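Local coordinates for lipoprotein, putative (Bacillus anthracis, PDB 4NOH), which is of unknown function but belongs to an uncharacterised family of putative bacterial lipoproteins and may bind lipid, at residues A[56-61]-A[71-75]; A[83-89]-A[101-107]; A[109-115]-A[161-167]. All blocks are in the same frame, centred on the assembly; numbering follows the deposited sequence. Where two conformers were deposited one is given.

Interaction 1: A[56-61]-A[71-75]; sequences VKENML and PIKAL
Val56, near the C-terminal end of helix 49-57, packs against the loop that follows strand 68-71. Val56 points its CB toward 71-75, and chi1 t sets CG1 3.7 Å from both Ile72 O and Lys73 O, while Val56 CG2 lies 4.0 Å from Ile72 CG1 and 4.2 Å from Leu75 CB. Glu58 leaves helical geometry, and Asn59, at phi 58°, is the C-prime residue of a Schellman motif: Asn59 N bonds Val56 O at 2.9 Å and Met60 N bonds back to Met55 O. Asn59 CB rests 3.8 Å from Pro71 CB, the CA atoms 5.2 Å apart. Leu61 enters strand 61-65, its O accepting Ile72 N at 3.0 Å (163°). Water 1 donates to Leu61 O (2.7 Å) and Ile72 O (2.9 Å). With chi1 p, Ile72 also brings CG1 4.0 Å from Leu61 CB. One backbone bond and one water thus close the base of hairpin 61-65/68-71 beside a Schellman-capped helix; Val56, Leu61, Ile72 and Leu75 add apolar packing.

Interaction 2: A[83-89]-A[101-107]; sequences GIVFAKE and MKYEGNV
Side by side and parallel near one edge of the mixed sheet, strand 84-86 and the end of strand 99-103 pair Ile84 with Lys102 (CA-CA 4.5 Å) and Val85 with Tyr103 (5.0 Å); antiparallel strand 118-122 flanks 84-86 on its other side. Lys102 N donates to Gly83 O (2.9 Å), Val85 N to Lys102 O (2.8 Å) and Glu104 N to Val85 O (2.9 Å). Past Tyr103 segment 101-107 changes course: Gly105, at phi 104° and psi 179°, offers its O to Ala87 N at 3.1 Å. A CB on Gly83 would clash with Met101 SE, a selenomethionine.

Ile84 (chi1 p) and Lys102 (t) share one face, where Ile84 CG2 reaches Glu104 CG at 3.6 Å; Lys102 leads its end away. On the other face Val85 (p) sets CG1 3.6 Å from Met101 CB, and Tyr103 (t) runs along the first segment, its OH donating to Ala87 O at 2.7 Å and its CE1 4.0 Å from Ala87 CB. Phe86 (m) takes Val107 CB over its ring face in a CH-pi contact, 3.8 Å from the centroid, while Glu104 O lies near the ring plane, 3.5 Å from Phe86 CE1. Asn106 (t) binds Arg113 through OD1, and its ND2 donates to water 2 at 3.1 Å.

Beyond the paired residues one backbone bond, Ala87 N to Gly105 O, is joined by the Tyr103 hydroxyl and the Phe86 face.

Interaction 3: A[109-115]-A[161-167]; sequences IGDARKY and EEAHMVE
Two hydrogen bonds pin the ends of this contact, where the loop 109-115 runs antiparallel alongside edge strand 162-166. Tyr115 OH donates to Glu161 OE1 at 2.6 Å, and Glu167 N donates to Asp111 OD2 at 2.9 Å (155°). Both acids have a second partner: Asp111 OD1 forms a salt bridge with Lys62, and Glu161 OE2 one with Lys135. The nearest CA pairs are Asp111 with Val166 (5.5 Å) and Tyr115 with Glu162 (6.3 Å).

Water completes the polar set around Glu162 OE1: water 4 donates to it at 2.7 Å and accepts from Tyr115 N at 2.9 Å, while water 3 donates to it at 2.8 Å and accepts from Lys114 NZ at 3.1 Å. Glu162 (chi1 t, chi2 p) turns OE2 back to its neighbour Ala163 N, 2.8 Å away, and to Lys155. Glu161 and Glu162 form a classic beta bulge opposite Tyr9.

His164 (chi1 p) fills the middle. Lys114, m at chi1 and chi2, lays CG over the His164 imidazole in a CH-pi contact, 3.5 Å from the centroid and 8° off the normal. Ile109 O sits at the ring edge, 3.3 Å from His164 CE1, and His164 NE2 is hydrogen-bonded to Tyr9 OH. Gly110, at phi 73°, brings CA 3.8 Å from Val166 CG1 and 4.0 Å from His164 CE1; a CB there would clash with both side chains. Tyr115 CD1 packs 3.9 Å from Glu162 CB.

The loop therefore docks around one imidazole through side chains, some meeting main-chain atoms, and bridging waters, with no backbone-to-backbone pairing in the contact.

In the fold
From the N terminus, interaction 1 comes first: it closes the base of the hairpin formed by strands 61-65 and 68-71 and sets it beside the end of helix 49-57. Interaction 2 follows in series, joining strands 84-86 and 99-103 near one end of the nine-strand sheet. Interaction 3 opens next and spans 45 intervening residues to reach edge strand 162-166 at the sheet's other end. None nests or crosses, yet all touch. Strand 107-109 leads from interaction 2 to interaction 3 and joins the small three-strand sheet, where Val107 packs on Leu61 and Ile72 and Gly110 N probably bonds Met60 O. Arg113 links interactions 2 and 3 through Asn106.

Interaction 1: A[56-61]-A[71-75]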
loop_
_atom_site.group_PDB
_atom_site.type_symbol
_atom_site.label_atom_id
_atom_site.label_comp_id
_atom_site.label_asym_id
_atom_site.label_seq_id
_atom_site.Cartn_x
_atom_site.Cartn_y
_atom_site.Cartn_z
ATOM N N VAL A 56 4.515 4.519 7.110
ATOM C CA VAL A 56 4.422 5.911 7.600
ATOM C C VAL A 56 5.804 6.590 7.593
ATOM O O VAL A 56 5.908 7.751 7.239
ATOM C CB VAL A 56 3.768 5.981 8.998
ATOM C CG1 VAL A 56 3.867 7.375 9.611
ATOM C CG2 VAL A 56 2.300 5.577 8.917
ATOM N N LYS A 57 6.851 5.850 7.959
ATOM C CA LYS A 57 8.200 6.419 7.957
ATOM C C LYS A 57 8.655 6.764 6.549
ATOM O O LYS A 57 9.519 7.638 6.395
ATOM C CB LYS A 57 9.193 5.499 8.669
ATOM C CG LYS A 57 8.997 5.476 10.171
ATOM C CD LYS A 57 10.038 4.644 10.903
ATOM C CE LYS A 57 9.921 3.172 10.548
ATOM N NZ LYS A 57 10.785 2.305 11.395
ATOM N N GLU A 58 8.077 6.128 5.518
ATOM C CA GLU A 58 8.390 6.494 4.118
ATOM C C GLU A 58 7.386 7.479 3.538
ATOM O O GLU A 58 7.406 7.752 2.336
ATOM C CB GLU A 58 8.458 5.273 3.202
ATOM C CG GLU A 58 9.404 4.220 3.699
ATOM C CD GLU A 58 10.781 4.764 3.974
ATOM O OE1 GLU A 58 11.282 5.596 3.174
ATOM O OE2 GLU A 58 11.353 4.361 5.003
ATOM N N ASN A 59 6.506 8.013 4.382
ATOM C CA ASN A 59 5.489 8.980 3.964
ATOM C C ASN A 59 4.599 8.404 2.883
ATOM O O ASN A 59 4.123 9.132 2.014
ATOM C CB ASN A 59 6.117 10.314 3.499
ATOM C CG ASN A 59 6.691 11.140 4.650
ATOM O OD1 ASN A 59 6.805 10.680 5.769
ATOM N ND2 ASN A 59 7.040 12.379 4.359
HETATM N N MSE A 60 4.333 7.095 2.953
HETATM C CA MSE A 60 3.568 6.435 1.888
HETATM C C MSE A 60 2.115 6.227 2.146
HETATM O O MSE A 60 1.389 5.842 1.240
HETATM C CB MSE A 60 4.262 5.114 1.486
HETATM C CG MSE A 60 5.370 5.350 0.458
HETATM SE SE MSE A 60 4.722 6.205 -1.242
HETATM C CE MSE A 60 5.751 7.848 -1.048
ATOM N N LEU A 61 1.689 6.427 3.385
ATOM C CA LEU A 61 0.268 6.424 3.726
ATOM C C LEU A 61 -0.151 7.871 3.731
ATOM O O LEU A 61 0.322 8.663 4.539
ATOM C CB LEU A 61 -0.020 5.717 5.040
ATOM C CG LEU A 61 0.035 4.181 5.005
ATOM C CD1 LEU A 61 0.003 3.640 6.409
ATOM C CD2 LEU A 61 -1.154 3.614 4.233
ATOM N N PRO A 71 0.798 13.126 3.564
ATOM C CA PRO A 71 1.219 11.979 4.352
ATOM C C PRO A 71 0.855 12.101 5.808
ATOM O O PRO A 71 1.035 13.181 6.418
ATOM C CB PRO A 71 2.740 11.972 4.212
ATOM C CG PRO A 71 3.011 12.724 2.968
ATOM C CD PRO A 71 1.929 13.749 2.854
ATOM N N ILE A 72 0.335 10.997 6.348
ATOM C CA ILE A 72 0.051 10.932 7.762
ATOM C C ILE A 72 1.406 10.844 8.445
ATOM O O ILE A 72 2.375 10.314 7.893
ATOM C CB ILE A 72 -0.938 9.814 8.157
ATOM C CG1 ILE A 72 -0.369 8.400 7.979
ATOM C CG2 ILE A 72 -2.240 10.009 7.420
ATOM C CD1 ILE A 72 -1.316 7.317 8.466
ATOM N N LYS A 73 1.464 11.382 9.658
ATOM C CA LYS A 73 2.704 11.458 10.421
ATOM C C LYS A 73 2.788 10.423 11.521
ATOM O O LYS A 73 3.858 10.167 12.058
ATOM C CB LYS A 73 2.869 12.877 10.973
ATOM C CG LYS A 73 2.964 13.921 9.873
ATOM C CD LYS A 73 4.072 13.522 8.890
ATOM C CE LYS A 73 4.228 14.475 7.715
ATOM N NZ LYS A 73 5.282 13.969 6.791
ATOM N N ALA A 74 1.657 9.816 11.842
ATOM C CA ALA A 74 1.615 8.779 12.855
ATOM C C ALA A 74 0.578 7.787 12.438
ATOM O O ALA A 74 -0.393 8.129 11.769
ATOM C CB ALA A 74 1.249 9.364 14.203
ATOM N N LEU A 75 0.791 6.536 12.798
ATOM C CA LEU A 75 -0.194 5.528 12.521
ATOM C C LEU A 75 -1.143 5.541 13.699
ATOM O O LEU A 75 -0.681 5.574 14.848
ATOM C CB LEU A 75 0.462 4.161 12.451
ATOM C CG LEU A 75 -0.448 3.024 12.040
ATOM C CD1 LEU A 75 -0.845 3.157 10.576
ATOM C CD2 LEU A 75 0.292 1.722 12.289
HETATM O O HOH W 1 2.728 8.394 5.771
#

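Interaction 2: A[83-89]-A[101-107]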
loop_
_atom_site.group_PDB
_atom_site.type_symbol
_atom_site.label_atom_id
_atom_site.label_comp_id
_atom_site.label_asym_id
_atom_site.label_seq_id
_atom_site.Cartn_x
_atom_site.Cartn_y
_atom_site.Cartn_z
ATOM N N GLY A 83 -8.365 -3.315 15.359
ATOM C CA GLY A 83 -7.708 -3.035 14.090
ATOM C C GLY A 83 -8.401 -1.851 13.434
ATOM O O GLY A 83 -9.451 -1.431 13.900
ATOM N N ILE A 84 -7.827 -1.340 12.345
ATOM C CA ILE A 84 -8.371 -0.148 11.702
ATOM C C ILE A 84 -8.536 -0.334 10.230
ATOM O O ILE A 84 -7.882 -1.187 9.626
ATOM C CB ILE A 84 -7.461 1.097 11.912
ATOM C CG1 ILE A 84 -6.075 0.951 11.265
ATOM C CG2 ILE A 84 -7.332 1.389 13.416
ATOM C CD1 ILE A 84 -5.202 2.189 11.335
ATOM N N VAL A 85 -9.423 0.482 9.668
ATOM C CA VAL A 85 -9.617 0.456 8.223
ATOM C C VAL A 85 -9.667 1.859 7.677
ATOM O O VAL A 85 -10.217 2.766 8.302
ATOM C CB VAL A 85 -10.877 -0.358 7.812
ATOM C CG1 VAL A 85 -12.165 0.198 8.441
ATOM C CG2 VAL A 85 -10.983 -0.455 6.284
ATOM N N PHE A 86 -9.029 2.036 6.522
ATOM C CA PHE A 86 -9.048 3.266 5.763
ATOM C C PHE A 86 -9.878 3.023 4.500
ATOM O O PHE A 86 -9.659 2.047 3.801
ATOM C CB PHE A 86 -7.651 3.652 5.325
ATOM C CG PHE A 86 -6.705 3.951 6.466
ATOM C CD1 PHE A 86 -6.939 5.022 7.312
ATOM C CD2 PHE A 86 -5.532 3.213 6.623
ATOM C CE1 PHE A 86 -6.033 5.345 8.304
ATOM C CE2 PHE A 86 -4.629 3.537 7.630
ATOM C CZ PHE A 86 -4.898 4.584 8.475
ATOM N N ALA A 87 -10.808 3.922 4.201
ATOM C CA ALA A 87 -11.631 3.812 2.998
ATOM C C ALA A 87 -12.143 5.188 2.582
ATOM O O ALA A 87 -12.087 6.145 3.353
ATOM C CB ALA A 87 -12.783 2.879 3.240
ATOM N N LYS A 88 -12.663 5.277 1.359
ATOM C CA LYS A 88 -13.146 6.543 0.820
ATOM C C LYS A 88 -14.272 7.140 1.653
ATOM O O LYS A 88 -14.343 8.356 1.823
ATOM C CB LYS A 88 -13.622 6.331 -0.605
ATOM C CG LYS A 88 -14.185 7.580 -1.245
ATOM C CD LYS A 88 -14.814 7.268 -2.587
ATOM C CE LYS A 88 -15.486 8.505 -3.161
ATOM N NZ LYS A 88 -14.492 9.598 -3.340
ATOM N N GLU A 89 -15.168 6.276 2.113
ATOM C CA GLU A 89 -16.334 6.676 2.900
ATOM C C GLU A 89 -16.269 5.968 4.247
ATOM O O GLU A 89 -15.514 5.017 4.411
ATOM C CB GLU A 89 -17.624 6.231 2.186
ATOM C CG GLU A 89 -17.693 6.612 0.707
ATOM C CD GLU A 89 -18.973 6.159 0.014
ATOM O OE1 GLU A 89 -19.155 6.521 -1.180
ATOM O OE2 GLU A 89 -19.808 5.460 0.654
HETATM N N MSE A 101 -13.317 -3.795 12.153
HETATM C CA MSE A 101 -12.327 -2.749 12.078
HETATM C C MSE A 101 -12.905 -1.414 12.455
HETATM O O MSE A 101 -14.095 -1.150 12.269
HETATM C CB MSE A 101 -11.840 -2.613 10.630
HETATM C CG MSE A 101 -11.207 -3.887 10.048
HETATM SE SE MSE A 101 -9.485 -4.363 10.896
HETATM C CE MSE A 101 -10.179 -5.817 12.021
ATOM N N LYS A 102 -12.052 -0.551 12.980
ATOM C CA LYS A 102 -12.432 0.813 13.318
ATOM C C LYS A 102 -12.092 1.744 12.161
ATOM O O LYS A 102 -10.950 1.759 11.691
ATOM C CB LYS A 102 -11.636 1.251 14.524
ATOM C CG LYS A 102 -11.957 2.616 15.051
ATOM C CD LYS A 102 -10.860 3.112 15.992
ATOM C CE LYS A 102 -10.423 2.082 17.008
ATOM N NZ LYS A 102 -9.359 2.682 17.853
ATOM N N TYR A 103 -13.061 2.551 11.730
ATOM C CA TYR A 103 -12.790 3.469 10.611
ATOM C C TYR A 103 -11.846 4.594 11.024
ATOM O O TYR A 103 -12.108 5.292 12.020
ATOM C CB TYR A 103 -14.084 4.080 10.071
ATOM C CG TYR A 103 -13.888 4.940 8.860
ATOM C CD1 TYR A 103 -13.503 4.375 7.649
ATOM C CD2 TYR A 103 -14.097 6.325 8.905
ATOM C CE1 TYR A 103 -13.319 5.144 6.529
ATOM C CE2 TYR A 103 -13.912 7.106 7.775
ATOM C CZ TYR A 103 -13.529 6.507 6.591
ATOM O OH TYR A 103 -13.356 7.289 5.451
ATOM N N GLU A 104 -10.792 4.811 10.227
ATOM C CA GLU A 104 -9.805 5.860 10.504
ATOM C C GLU A 104 -9.600 6.855 9.352
ATOM O O GLU A 104 -8.578 7.504 9.286
ATOM C CB GLU A 104 -8.473 5.261 10.957
ATOM C CG GLU A 104 -8.537 4.603 12.326
ATOM C CD GLU A 104 -8.576 5.578 13.485
ATOM O OE1 GLU A 104 -8.546 6.817 13.287
ATOM O OE2 GLU A 104 -8.634 5.096 14.630
ATOM N N GLY A 105 -10.561 6.969 8.442
ATOM C CA GLY A 105 -10.471 7.997 7.431
ATOM C C GLY A 105 -10.070 7.557 6.048
ATOM O O GLY A 105 -9.837 6.369 5.781
ATOM N N ASN A 106 -10.035 8.541 5.165
ATOM C CA ASN A 106 -9.706 8.322 3.773
ATOM C C ASN A 106 -8.217 8.516 3.548
ATOM O O ASN A 106 -7.745 9.617 3.185
ATOM C CB ASN A 106 -10.521 9.244 2.872
ATOM C CG ASN A 106 -10.375 8.903 1.416
ATOM O OD1 ASN A 106 -9.793 7.861 1.066
ATOM N ND2 ASN A 106 -10.915 9.750 0.542
ATOM N N VAL A 107 -7.481 7.433 3.756
ATOM C CA VAL A 107 -6.030 7.387 3.591
ATOM C C VAL A 107 -5.734 6.326 2.530
ATOM O O VAL A 107 -6.385 5.294 2.483
ATOM C CB VAL A 107 -5.350 7.024 4.912
ATOM C CG1 VAL A 107 -3.846 6.811 4.729
ATOM C CG2 VAL A 107 -5.628 8.059 5.980
HETATM O O HOH W 2 -11.209 9.702 -2.501
#

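Interaction 3: A[109-115]-A[161-167]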
loop_
_atom_site.group_PDB
_atom_site.type_symbol
_atom_site.label_atom_id
_atom_site.label_comp_id
_atom_site.label_asym_id
_atom_site.label_seq_id
_atom_site.Cartn_x
_atom_site.Cartn_y
_atom_site.Cartn_z
ATOM N N ILE A 109 -2.463 4.490 -0.136
ATOM C CA ILE A 109 -1.031 4.273 -0.336
ATOM C C ILE A 109 -0.622 5.097 -1.570
ATOM O O ILE A 109 -1.255 5.024 -2.643
ATOM C CB ILE A 109 -0.686 2.802 -0.564
ATOM C CG1 ILE A 109 -0.894 2.029 0.753
ATOM C CG2 ILE A 109 0.762 2.653 -1.038
ATOM C CD1 ILE A 109 -0.846 0.522 0.607
ATOM N N GLY A 110 0.428 5.893 -1.436
ATOM C CA GLY A 110 0.839 6.722 -2.553
ATOM C C GLY A 110 -0.107 7.877 -2.786
ATOM O O GLY A 110 -0.732 8.403 -1.843
ATOM N N ASP A 111 -0.256 8.271 -4.042
ATOM C CA ASP A 111 -0.984 9.505 -4.350
ATOM C C ASP A 111 -2.393 9.343 -4.892
ATOM O O ASP A 111 -3.105 10.338 -5.136
ATOM C CB ASP A 111 -0.135 10.369 -5.288
ATOM C CG ASP A 111 1.209 10.804 -4.666
ATOM O OD1 ASP A 111 1.545 10.415 -3.543
ATOM O OD2 ASP A 111 1.951 11.561 -5.322
ATOM N N ALA A 112 -2.830 8.097 -4.982
ATOM C CA ALA A 112 -4.145 7.768 -5.488
ATOM C C ALA A 112 -4.508 6.388 -4.974
ATOM O O ALA A 112 -3.629 5.587 -4.637
ATOM C CB ALA A 112 -4.105 7.749 -7.010
ATOM N N ARG A 113 -5.789 6.077 -4.965
ATOM C CA ARG A 113 -6.269 4.771 -4.570
ATOM C C ARG A 113 -6.017 3.782 -5.684
ATOM O O ARG A 113 -6.656 3.837 -6.735
ATOM C CB ARG A 113 -7.753 4.848 -4.309
ATOM C CG ARG A 113 -8.308 3.569 -3.666
ATOM C CD ARG A 113 -9.831 3.582 -3.516
ATOM N NE ARG A 113 -10.149 4.894 -2.997
ATOM C CZ ARG A 113 -9.987 5.254 -1.735
ATOM N NH1 ARG A 113 -9.727 4.348 -0.793
ATOM N NH2 ARG A 113 -10.112 6.517 -1.421
ATOM N N LYS A 114 -5.070 2.892 -5.496
ATOM C CA LYS A 114 -4.715 1.908 -6.502
ATOM C C LYS A 114 -4.669 0.526 -5.861
ATOM O O LYS A 114 -4.389 0.397 -4.675
ATOM C CB LYS A 114 -3.346 2.260 -7.106
ATOM C CG LYS A 114 -3.324 3.545 -7.890
ATOM C CD LYS A 114 -4.097 3.456 -9.180
ATOM C CE LYS A 114 -4.024 4.749 -9.948
ATOM N NZ LYS A 114 -4.775 4.713 -11.240
ATOM N N TYR A 115 -4.990 -0.494 -6.667
ATOM C CA TYR A 115 -4.870 -1.912 -6.295
ATOM C C TYR A 115 -5.930 -2.464 -5.345
ATOM O O TYR A 115 -6.177 -3.666 -5.318
ATOM C CB TYR A 115 -3.478 -2.216 -5.742
ATOM C CG TYR A 115 -3.106 -3.694 -5.728
ATOM C CD1 TYR A 115 -2.980 -4.386 -6.912
ATOM C CD2 TYR A 115 -2.790 -4.363 -4.537
ATOM C CE1 TYR A 115 -2.610 -5.708 -6.918
ATOM C CE2 TYR A 115 -2.404 -5.705 -4.554
ATOM C CZ TYR A 115 -2.320 -6.345 -5.762
ATOM O OH TYR A 115 -1.946 -7.670 -5.834
ATOM N N GLU A 161 1.125 -6.109 -11.047
ATOM C CA GLU A 161 -0.335 -5.996 -11.250
ATOM C C GLU A 161 -0.841 -4.551 -11.384
ATOM O O GLU A 161 -1.865 -4.298 -12.049
ATOM C CB GLU A 161 -1.058 -6.706 -10.090
ATOM C CG GLU A 161 -0.704 -8.196 -10.017
ATOM C CD GLU A 161 -1.337 -8.965 -8.878
ATOM O OE1 GLU A 161 -2.348 -8.517 -8.304
ATOM O OE2 GLU A 161 -0.816 -10.064 -8.574
ATOM N N GLU A 162 -0.124 -3.611 -10.761
ATOM C CA GLU A 162 -0.505 -2.221 -10.771
ATOM C C GLU A 162 0.700 -1.378 -10.385
ATOM O O GLU A 162 1.619 -1.854 -9.732
ATOM C CB GLU A 162 -1.645 -2.014 -9.762
ATOM C CG GLU A 162 -2.207 -0.598 -9.687
ATOM C CD GLU A 162 -2.718 -0.070 -11.021
ATOM O OE1 GLU A 162 -3.954 -0.004 -11.207
ATOM O OE2 GLU A 162 -1.893 0.240 -11.917
ATOM N N ALA A 163 0.715 -0.138 -10.859
ATOM C CA ALA A 163 1.791 0.787 -10.566
ATOM C C ALA A 163 1.304 2.201 -10.763
ATOM O O ALA A 163 0.441 2.458 -11.589
ATOM C CB ALA A 163 3.008 0.513 -11.445
ATOM N N HIS A 164 1.850 3.129 -9.977
ATOM C CA HIS A 164 1.506 4.532 -10.100
ATOM C C HIS A 164 2.655 5.415 -9.673
ATOM O O HIS A 164 3.505 5.007 -8.859
ATOM C CB HIS A 164 0.175 4.900 -9.389
ATOM C CG HIS A 164 0.083 4.530 -7.934
ATOM N ND1 HIS A 164 -0.420 5.399 -6.992
ATOM C CD2 HIS A 164 0.329 3.373 -7.278
ATOM C CE1 HIS A 164 -0.462 4.794 -5.813
ATOM N NE2 HIS A 164 -0.042 3.556 -5.966
HETATM N N MSE A 165 2.671 6.626 -10.218
HETATM C CA MSE A 165 3.678 7.615 -9.888
HETATM C C MSE A 165 3.312 8.276 -8.593
HETATM O O MSE A 165 2.145 8.663 -8.368
HETATM C CB MSE A 165 3.715 8.726 -10.930
HETATM C CG MSE A 165 4.105 8.188 -12.305
HETATM SE SE MSE A 165 6.026 7.795 -12.462
HETATM C CE MSE A 165 6.900 9.309 -11.563
ATOM N N VAL A 166 4.320 8.502 -7.765
ATOM C CA VAL A 166 4.097 9.117 -6.490
ATOM C C VAL A 166 5.194 10.098 -6.133
ATOM O O VAL A 166 6.320 9.972 -6.594
ATOM C CB VAL A 166 4.008 8.051 -5.359
ATOM C CG1 VAL A 166 2.952 6.990 -5.669
ATOM C CG2 VAL A 166 5.360 7.373 -5.086
ATOM N N GLU A 167 4.857 11.086 -5.307
ATOM C CA GLU A 167 5.854 12.020 -4.798
ATOM C C GLU A 167 6.486 11.387 -3.565
ATOM O O GLU A 167 5.784 10.948 -2.641
ATOM C CB GLU A 167 5.221 13.375 -4.480
ATOM C CG GLU A 167 4.702 14.048 -5.735
ATOM C CD GLU A 167 4.267 15.482 -5.531
ATOM O OE1 GLU A 167 4.013 15.887 -4.377
ATOM O OE2 GLU A 167 4.170 16.204 -6.551
HETATM O O HOH W 3 -4.106 2.215 -12.866
HETATM O O HOH W 4 -5.908 0.004 -9.346
#